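SPT6 (Antonospora locustae, PDB 2XP1) is a transcription elongation factor and probable histone chaperone whose tandem SH2 domains enable its interaction with RNA polymerase II. Local coordinates at residues L115-A126 against T138-I146; C47-S55 against Y87-L95. One frame throughout, in Å; residues are numbered along the deposited sequence.

Interaction 1 of 2, residues L115-A126 against T138-I146; sequences LSSFDGSKVVYA and TFAYNNGSI. With SO4 (sulfate ion), chain C.
F118 lays its ring against the side-chain amide of N142, the two planes 27° apart, with N142 OD1 over one ring face and F118 CD1 only 3.1 Å from N142 O. Farther round, the ring reaches the backbone of N143 and G144, where the chain turns back. N142 CG stands anti to its own backbone N (chi1 -160°), which carries the amide across to the end of helix 112-116. There N142 ND2 donates to L115 O at 2.7 Å, a fairly straight bond that lies almost in the amide plane and meets the carbonyl nearly head-on. On the other side of the amide, OD1 takes a weak bond from G144 N, so both polar atoms of this buried side chain are engaged and its rotation is probably fixed.

L115 itself spreads its two methyls over neighbouring strands: CD2 lies 4.0 Å from A140 CB, and CD1 meets I146 CG2, at the start of strand 146-153, at 3.6 Å.

Beyond the N142 amide the two strands pair antiparallel. V124 and N142 bond in both directions, N142 N to V124 O at 2.7 Å, and A126 and A140 do the same. Between them Y125 and Y141 form a non-hydrogen-bonded pair on the opposite face, their CB atoms 3.8 Å apart. F139 CE1 closes on Y125 CB at 3.5 Å, while V123 runs alongside Y141.

At the far end T138 OG1 donates to O3 of a sulfate ion, probably from the crystallisation liquor, at 3.0 Å; Y150, S130, R131 and K132 also hold it. Strands 124-129 and 136-142 are a beta hairpin of the central sheet of an SH2 domain, and the ion's place by the connecting loop resembles that of the phosphate in SH2 domains.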
loop_
_atom_site.group_PDB
_atom_site.type_symbol
_atom_site.label_atom_id
_atom_site.label_comp_id
_atom_site.label_asym_id
_atom_site.label_seq_id
_atom_site.Cartn_x
_atom_site.Cartn_y
_atom_site.Cartn_z
ATOM N N LEU A 115 7.392 26.731 -17.143
ATOM C CA LEU A 115 8.129 25.776 -17.978
ATOM C C LEU A 115 8.856 26.447 -19.168
ATOM O O LEU A 115 9.833 25.903 -19.683
ATOM C CB LEU A 115 7.219 24.630 -18.463
ATOM C CG LEU A 115 6.639 23.528 -17.560
ATOM C CD1 LEU A 115 5.544 22.799 -18.297
ATOM C CD2 LEU A 115 7.653 22.502 -17.093
ATOM N N SER A 116 8.384 27.627 -19.580
ATOM C CA SER A 116 8.925 28.336 -20.748
ATOM C C SER A 116 10.033 29.285 -20.373
ATOM O O SER A 116 10.727 29.816 -21.256
ATOM C CB SER A 116 7.830 29.137 -21.455
ATOM O OG SER A 116 6.972 28.295 -22.202
ATOM N N SER A 117 10.185 29.510 -19.068
ATOM C CA SER A 117 11.179 30.456 -18.548
ATOM C C SER A 117 12.588 29.869 -18.534
ATOM O O SER A 117 13.541 30.557 -18.162
ATOM C CB SER A 117 10.802 30.903 -17.135
ATOM O OG SER A 117 11.028 29.859 -16.202
ATOM N N PHE A 118 12.686 28.596 -18.933
ATOM C CA PHE A 118 13.926 27.788 -18.960
ATOM C C PHE A 118 15.093 28.481 -19.681
ATOM O O PHE A 118 14.959 28.850 -20.841
ATOM C CB PHE A 118 13.600 26.399 -19.570
ATOM C CG PHE A 118 14.812 25.535 -19.880
ATOM C CD1 PHE A 118 15.194 24.515 -19.014
ATOM C CD2 PHE A 118 15.559 25.726 -21.059
ATOM C CE1 PHE A 118 16.309 23.701 -19.306
ATOM C CE2 PHE A 118 16.673 24.922 -21.353
ATOM C CZ PHE A 118 17.045 23.905 -20.480
ATOM N N ASP A 119 16.215 28.644 -18.966
ATOM C CA ASP A 119 17.445 29.315 -19.441
ATOM C C ASP A 119 18.443 28.352 -20.046
ATOM O O ASP A 119 19.160 28.685 -20.983
ATOM C CB ASP A 119 18.193 29.945 -18.263
ATOM C CG ASP A 119 17.522 31.170 -17.723
ATOM O OD1 ASP A 119 18.205 31.971 -17.059
ATOM O OD2 ASP A 119 16.309 31.340 -17.940
ATOM N N GLY A 120 18.495 27.158 -19.467
ATOM C CA GLY A 120 19.641 26.274 -19.611
ATOM C C GLY A 120 20.362 26.211 -18.277
ATOM O O GLY A 120 21.226 25.358 -18.080
ATOM N N SER A 121 19.990 27.106 -17.358
ATOM C CA SER A 121 20.642 27.210 -16.044
ATOM C C SER A 121 20.264 26.093 -15.049
ATOM O O SER A 121 21.076 25.668 -14.221
ATOM C CB SER A 121 20.384 28.588 -15.441
ATOM O OG SER A 121 18.997 28.819 -15.281
ATOM N N LYS A 122 19.030 25.610 -15.129
ATOM C CA LYS A 122 18.588 24.572 -14.229
ATOM C C LYS A 122 17.383 23.879 -14.833
ATOM O O LYS A 122 16.778 24.399 -15.781
ATOM C CB LYS A 122 18.237 25.183 -12.876
ATOM C CG LYS A 122 17.120 26.208 -12.946
ATOM C CD LYS A 122 16.454 26.401 -11.601
ATOM C CE LYS A 122 15.042 26.934 -11.772
ATOM N NZ LYS A 122 14.741 28.022 -10.811
ATOM N N VAL A 123 17.045 22.704 -14.303
ATOM C CA VAL A 123 15.768 22.066 -14.597
ATOM C C VAL A 123 14.633 22.827 -13.932
ATOM O O VAL A 123 14.680 23.120 -12.736
ATOM C CB VAL A 123 15.721 20.631 -14.095
ATOM C CG1 VAL A 123 14.353 20.012 -14.409
ATOM C CG2 VAL A 123 16.853 19.846 -14.727
ATOM N N VAL A 124 13.626 23.140 -14.741
ATOM C CA VAL A 124 12.444 23.864 -14.327
ATOM C C VAL A 124 11.342 22.847 -14.234
ATOM O O VAL A 124 11.165 22.030 -15.141
ATOM C CB VAL A 124 12.058 24.933 -15.366
ATOM C CG1 VAL A 124 10.851 25.696 -14.903
ATOM C CG2 VAL A 124 13.215 25.900 -15.593
ATOM N N TYR A 125 10.593 22.860 -13.146
ATOM C CA TYR A 125 9.575 21.852 -13.012
ATOM C C TYR A 125 8.372 22.398 -12.343
ATOM O O TYR A 125 8.473 23.350 -11.583
ATOM C CB TYR A 125 10.097 20.663 -12.229
ATOM C CG TYR A 125 10.591 20.980 -10.843
ATOM C CD1 TYR A 125 9.759 20.813 -9.737
ATOM C CD2 TYR A 125 11.892 21.454 -10.629
ATOM C CE1 TYR A 125 10.221 21.083 -8.441
ATOM C CE2 TYR A 125 12.357 21.734 -9.349
ATOM C CZ TYR A 125 11.511 21.533 -8.254
ATOM O OH TYR A 125 11.954 21.813 -6.974
ATOM N N ALA A 126 7.227 21.776 -12.616
ATOM C CA ALA A 126 5.964 22.274 -12.098
ATOM C C ALA A 126 5.120 21.107 -11.767
ATOM O O ALA A 126 5.396 20.014 -12.246
ATOM C CB ALA A 126 5.274 23.156 -13.132
ATOM N N THR A 138 0.369 15.465 -12.226
ATOM C CA THR A 138 1.387 15.562 -13.264
ATOM C C THR A 138 2.606 16.312 -12.759
ATOM O O THR A 138 2.500 17.424 -12.254
ATOM C CB THR A 138 0.799 16.195 -14.541
ATOM O OG1 THR A 138 -0.300 15.393 -14.972
ATOM C CG2 THR A 138 1.787 16.260 -15.666
ATOM N N PHE A 139 3.760 15.650 -12.843
ATOM C CA PHE A 139 5.065 16.261 -12.626
ATOM C C PHE A 139 5.634 16.587 -14.009
ATOM O O PHE A 139 5.956 15.670 -14.766
ATOM C CB PHE A 139 6.013 15.279 -11.915
ATOM C CG PHE A 139 7.439 15.735 -11.883
ATOM C CD1 PHE A 139 7.776 16.987 -11.341
ATOM C CD2 PHE A 139 8.455 14.932 -12.402
ATOM C CE1 PHE A 139 9.106 17.426 -11.314
ATOM C CE2 PHE A 139 9.800 15.356 -12.377
ATOM C CZ PHE A 139 10.119 16.604 -11.837
ATOM N N ALA A 140 5.744 17.885 -14.310
ATOM C CA ALA A 140 6.227 18.391 -15.593
ATOM C C ALA A 140 7.591 19.017 -15.417
ATOM O O ALA A 140 7.810 19.786 -14.488
ATOM C CB ALA A 140 5.275 19.441 -16.165
ATOM N N TYR A 141 8.515 18.697 -16.308
ATOM C CA TYR A 141 9.820 19.292 -16.195
ATOM C C TYR A 141 10.478 19.630 -17.510
ATOM O O TYR A 141 10.250 18.961 -18.507
ATOM C CB TYR A 141 10.729 18.468 -15.299
ATOM C CG TYR A 141 11.090 17.107 -15.800
ATOM C CD1 TYR A 141 12.347 16.883 -16.364
ATOM C CD2 TYR A 141 10.219 16.022 -15.658
ATOM C CE1 TYR A 141 12.727 15.626 -16.824
ATOM C CE2 TYR A 141 10.594 14.738 -16.100
ATOM C CZ TYR A 141 11.862 14.559 -16.681
ATOM O OH TYR A 141 12.284 13.322 -17.134
ATOM N N ASN A 142 11.304 20.671 -17.489
ATOM C CA ASN A 142 12.001 21.138 -18.668
ATOM C C ASN A 142 13.527 21.158 -18.461
ATOM O O ASN A 142 14.057 21.926 -17.628
ATOM C CB ASN A 142 11.452 22.508 -19.086
ATOM C CG ASN A 142 11.756 22.853 -20.538
ATOM O OD1 ASN A 142 12.311 22.046 -21.284
ATOM N ND2 ASN A 142 11.393 24.065 -20.942
ATOM N N ASN A 143 14.207 20.284 -19.218
ATOM C CA ASN A 143 15.669 20.127 -19.212
ATOM C C ASN A 143 16.266 20.390 -20.608
ATOM O O ASN A 143 17.425 20.107 -20.862
ATOM C CB ASN A 143 16.049 18.713 -18.738
ATOM C CG ASN A 143 15.582 17.606 -19.707
ATOM O OD1 ASN A 143 14.889 17.866 -20.697
ATOM N ND2 ASN A 143 15.967 16.370 -19.416
ATOM N N GLY A 144 15.458 20.963 -21.489
ATOM C CA GLY A 144 15.754 21.035 -22.908
ATOM C C GLY A 144 14.424 20.789 -23.586
ATOM O O GLY A 144 13.928 21.650 -24.324
ATOM N N SER A 145 13.832 19.624 -23.302
ATOM C CA SER A 145 12.434 19.344 -23.674
ATOM C C SER A 145 11.489 19.129 -22.465
ATOM O O SER A 145 11.886 18.567 -21.433
ATOM C CB SER A 145 12.329 18.177 -24.688
ATOM O OG SER A 145 13.267 17.134 -24.429
ATOM N N ILE A 146 10.248 19.592 -22.605
ATOM C CA ILE A 146 9.215 19.387 -21.589
ATOM C C ILE A 146 8.734 17.912 -21.569
ATOM O O ILE A 146 8.090 17.453 -22.514
ATOM C CB ILE A 146 8.028 20.390 -21.764
ATOM C CG1 ILE A 146 8.548 21.809 -21.999
ATOM C CG2 ILE A 146 7.113 20.404 -20.531
ATOM C CD1 ILE A 146 7.548 22.745 -22.698
HETATM S S SO4 C . -2.687 15.600 -18.271
HETATM O O1 SO4 C . -2.296 15.821 -19.668
HETATM O O2 SO4 C . -4.057 16.093 -18.078
HETATM O O3 SO4 C . -1.799 16.324 -17.369
HETATM O O4 SO4 C . -2.594 14.179 -17.970
#

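Interaction 2 of 2, residues C47-S55 against Y87-L95; sequences CVLVIKFAS and YVRPILRNL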
loop_
_atom_site.group_PDB
_atom_site.type_symbol
_atom_site.label_atom_id
_atom_site.label_comp_id
_atom_site.label_asym_id
_atom_site.label_seq_id
_atom_site.Cartn_x
_atom_site.Cartn_y
_atom_site.Cartn_z
ATOM N N CYS A 47 -21.938 1.984 -3.849
ATOM C CA CYS A 47 -22.041 3.412 -4.054
ATOM C C CYS A 47 -20.668 3.895 -4.529
ATOM O O CYS A 47 -19.747 3.097 -4.700
ATOM C CB CYS A 47 -22.461 4.125 -2.780
ATOM S SG CYS A 47 -21.482 3.656 -1.350
ATOM N N VAL A 48 -20.541 5.194 -4.766
ATOM C CA VAL A 48 -19.318 5.713 -5.321
ATOM C C VAL A 48 -18.913 6.964 -4.569
ATOM O O VAL A 48 -19.704 7.902 -4.386
ATOM C CB VAL A 48 -19.422 6.049 -6.822
ATOM C CG1 VAL A 48 -18.061 6.518 -7.309
ATOM C CG2 VAL A 48 -19.867 4.857 -7.642
ATOM N N LEU A 49 -17.668 6.943 -4.122
ATOM C CA LEU A 49 -17.051 8.048 -3.433
ATOM C C LEU A 49 -16.594 8.985 -4.532
ATOM O O LEU A 49 -15.965 8.544 -5.487
ATOM C CB LEU A 49 -15.831 7.516 -2.667
ATOM C CG LEU A 49 -14.826 8.499 -2.091
ATOM C CD1 LEU A 49 -15.503 9.254 -0.977
ATOM C CD2 LEU A 49 -13.594 7.738 -1.543
ATOM N N VAL A 50 -16.939 10.264 -4.400
ATOM C CA VAL A 50 -16.516 11.282 -5.344
ATOM C C VAL A 50 -15.736 12.276 -4.481
ATOM O O VAL A 50 -16.268 12.815 -3.513
ATOM C CB VAL A 50 -17.723 11.981 -6.047
ATOM C CG1 VAL A 50 -17.256 12.923 -7.193
ATOM C CG2 VAL A 50 -18.738 10.951 -6.603
ATOM N N ILE A 51 -14.458 12.461 -4.832
ATOM C CA ILE A 51 -13.568 13.452 -4.228
ATOM C C ILE A 51 -13.220 14.532 -5.267
ATOM O O ILE A 51 -12.767 14.212 -6.373
ATOM C CB ILE A 51 -12.263 12.809 -3.756
ATOM C CG1 ILE A 51 -12.534 11.583 -2.847
ATOM C CG2 ILE A 51 -11.446 13.794 -3.010
ATOM C CD1 ILE A 51 -11.269 10.771 -2.490
ATOM N N LYS A 52 -13.445 15.795 -4.927
ATOM C CA LYS A 52 -13.101 16.922 -5.791
ATOM C C LYS A 52 -11.603 17.212 -5.632
ATOM O O LYS A 52 -11.152 17.606 -4.560
ATOM C CB LYS A 52 -13.934 18.147 -5.369
ATOM C CG LYS A 52 -13.385 19.502 -5.797
ATOM C CD LYS A 52 -14.362 20.669 -5.520
ATOM C CE LYS A 52 -14.425 21.056 -4.036
ATOM N NZ LYS A 52 -15.608 21.982 -3.743
ATOM N N PHE A 53 -10.816 16.978 -6.672
ATOM C CA PHE A 53 -9.370 17.267 -6.578
ATOM C C PHE A 53 -9.121 18.735 -6.846
ATOM O O PHE A 53 -8.266 19.342 -6.193
ATOM C CB PHE A 53 -8.563 16.376 -7.513
ATOM C CG PHE A 53 -8.120 15.097 -6.870
ATOM C CD1 PHE A 53 -8.969 14.408 -6.009
ATOM C CD2 PHE A 53 -6.891 14.552 -7.155
ATOM C CE1 PHE A 53 -8.571 13.222 -5.417
ATOM C CE2 PHE A 53 -6.476 13.371 -6.541
ATOM C CZ PHE A 53 -7.311 12.717 -5.691
ATOM N N ALA A 54 -9.911 19.291 -7.767
ATOM C CA ALA A 54 -9.858 20.671 -8.201
ATOM C C ALA A 54 -11.172 20.897 -8.930
ATOM O O ALA A 54 -11.872 19.932 -9.273
ATOM C CB ALA A 54 -8.687 20.902 -9.158
ATOM N N SER A 55 -11.491 22.169 -9.142
ATOM C CA SER A 55 -12.687 22.647 -9.853
ATOM C C SER A 55 -13.241 21.776 -10.989
ATOM O O SER A 55 -14.460 21.702 -11.188
ATOM C CB SER A 55 -12.389 24.022 -10.438
ATOM O OG SER A 55 -12.186 24.987 -9.424
ATOM N N TYR A 87 -9.470 6.167 4.721
ATOM C CA TYR A 87 -9.164 6.286 3.303
ATOM C C TYR A 87 -9.273 7.692 2.746
ATOM O O TYR A 87 -8.307 8.200 2.166
ATOM C CB TYR A 87 -9.984 5.264 2.511
ATOM C CG TYR A 87 -9.622 5.187 1.070
ATOM C CD1 TYR A 87 -8.419 4.597 0.665
ATOM C CD2 TYR A 87 -10.470 5.699 0.107
ATOM C CE1 TYR A 87 -8.075 4.516 -0.678
ATOM C CE2 TYR A 87 -10.140 5.635 -1.243
ATOM C CZ TYR A 87 -8.934 5.030 -1.632
ATOM O OH TYR A 87 -8.592 4.970 -2.987
ATOM N N VAL A 88 -10.418 8.342 2.956
ATOM C CA VAL A 88 -10.669 9.702 2.418
ATOM C C VAL A 88 -9.903 10.877 3.109
ATOM O O VAL A 88 -9.280 11.695 2.433
ATOM C CB VAL A 88 -12.202 9.998 2.346
ATOM C CG1 VAL A 88 -12.469 11.343 1.759
ATOM C CG2 VAL A 88 -12.941 8.913 1.533
ATOM N N ARG A 89 -9.955 10.985 4.440
ATOM C CA ARG A 89 -9.276 12.105 5.126
ATOM C C ARG A 89 -7.786 12.237 4.756
ATOM O O ARG A 89 -7.333 13.350 4.438
ATOM C CB ARG A 89 -9.497 12.114 6.655
ATOM C CG ARG A 89 -10.933 12.490 7.034
ATOM C CD ARG A 89 -11.072 13.016 8.475
ATOM N NE ARG A 89 -11.624 12.028 9.421
ATOM C CZ ARG A 89 -12.922 11.700 9.549
ATOM N NH1 ARG A 89 -13.865 12.260 8.780
ATOM N NH2 ARG A 89 -13.281 10.793 10.455
ATOM N N PRO A 90 -7.033 11.112 4.755
ATOM C CA PRO A 90 -5.603 11.221 4.408
ATOM C C PRO A 90 -5.381 11.622 2.959
ATOM O O PRO A 90 -4.416 12.317 2.682
ATOM C CB PRO A 90 -5.050 9.812 4.670
ATOM C CG PRO A 90 -6.124 9.099 5.470
ATOM C CD PRO A 90 -7.411 9.724 5.071
ATOM N N ILE A 91 -6.263 11.199 2.054
ATOM C CA ILE A 91 -6.280 11.775 0.691
ATOM C C ILE A 91 -6.429 13.281 0.772
ATOM O O ILE A 91 -5.652 14.010 0.168
ATOM C CB ILE A 91 -7.321 11.108 -0.265
ATOM C CG1 ILE A 91 -6.896 9.659 -0.579
ATOM C CG2 ILE A 91 -7.391 11.840 -1.544
ATOM C CD1 ILE A 91 -7.924 8.821 -1.358
ATOM N N LEU A 92 -7.390 13.763 1.557
ATOM C CA LEU A 92 -7.611 15.212 1.663
ATOM C C LEU A 92 -6.414 15.921 2.265
ATOM O O LEU A 92 -6.073 17.033 1.847
ATOM C CB LEU A 92 -8.866 15.521 2.471
ATOM C CG LEU A 92 -10.137 14.850 1.953
ATOM C CD1 LEU A 92 -11.343 15.157 2.848
ATOM C CD2 LEU A 92 -10.418 15.261 0.512
ATOM N N ARG A 93 -5.784 15.291 3.256
ATOM C CA ARG A 93 -4.592 15.844 3.888
ATOM C C ARG A 93 -3.482 15.964 2.840
ATOM O O ARG A 93 -2.843 16.993 2.704
ATOM C CB ARG A 93 -4.161 15.002 5.115
ATOM C CG ARG A 93 -4.953 15.321 6.427
ATOM C CD ARG A 93 -4.730 14.281 7.532
ATOM N NE ARG A 93 -5.679 14.450 8.630
ATOM C CZ ARG A 93 -5.394 15.039 9.792
ATOM N NH1 ARG A 93 -4.177 15.524 10.025
ATOM N NH2 ARG A 93 -6.329 15.143 10.731
ATOM N N ASN A 94 -3.310 14.900 2.072
ATOM C CA ASN A 94 -2.444 14.924 0.911
ATOM C C ASN A 94 -2.753 16.042 -0.113
ATOM O O ASN A 94 -1.864 16.811 -0.470
ATOM C CB ASN A 94 -2.490 13.565 0.238
ATOM C CG ASN A 94 -1.199 13.200 -0.357
ATOM O OD1 ASN A 94 -0.200 13.877 -0.140
ATOM N ND2 ASN A 94 -1.187 12.127 -1.129
ATOM N N LEU A 95 -4.004 16.119 -0.586
ATOM C CA LEU A 95 -4.405 17.166 -1.526
ATOM C C LEU A 95 -4.086 18.544 -0.972
ATOM O O LEU A 95 -3.620 19.415 -1.725
ATOM C CB LEU A 95 -5.902 17.098 -1.803
ATOM C CG LEU A 95 -6.408 15.930 -2.635
ATOM C CD1 LEU A 95 -7.923 15.968 -2.721
ATOM C CD2 LEU A 95 -5.810 16.006 -4.022
#
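L95 sets its CD2 methyl squarely over the F53 ring, 3.6 Å from the centroid and 12° off the ring normal, a CH-pi contact; its other methyl, CD1, reaches the CD1 and CE1 side of the same ring. I91 joins obliquely, with CG2 4.2 Å from F53 CZ. With the ring of F53 cut back to an alanine, the L95 methyls would probably lose the face they rest on, and a gap would be likely to open between strand and helix.

Two residues back along the strand, I51 splits its work between two branches. CG2, anti to the backbone N, lies 4.0 Å from L92 CD2 and also touches L95; CG1 takes the position beside that N (chi1 -52°) and sends CD1 to I91 CD1, again at 4.0 Å and roughly at a right angle. L49 and V88 meet tip to tip, and tightly: L49 CD2 to V88 CG2 is 3.4 Å. The same L49 methyl lies at the edge of the Y87 ring, 4.1 Å from CE2.

Behind these side chains, strand 47-52 and helix 87-95 run almost parallel, 14° apart, with axes 10.5 Å from each other. L49 and I51, alternate residues, both point at the helix, and strands 36-40 and 57-65 flank their strand. F53, two residues on, sits where the chain turns a corner, and with A54 it forms a classic beta bulge; F129 meets its ring edge-to-face, and K99 NZ bonds its carbonyl. Polar ends are anchored elsewhere, Y87 OH on S73 OG and K52 NZ on the carbonyls of L29 and D34.

No hydrogen bond crosses between strand and helix, so their union rests on packed hydrocarbon, the face of the F53 ring and the edge of the Y87 ring, held by close fit rather than by directional bonds.

From the N terminus, the chain passes strand 17-18, helix 22-31 and strand 36-40 before it lays down strand 46-52, then runs through strands 57-65, 70-72 and 75-77 before helix 80-100 comes back to cover it: interaction 2 closes this loop of 31 residues. The helix runs on, and helix 112-116 follows before interaction 1 opens. That contact closes a short loop of 11 residues within a hairpin of the five-stranded sheet. The two are in series, neither nested nor crossed, with centres 29 Å apart and nearest atoms about 9 Å. One therefore joins helix to sheet in the N-terminal half, the other helix end to hairpin in the C-terminal half; F53 on F129 and N94 on S154 bridge the halves.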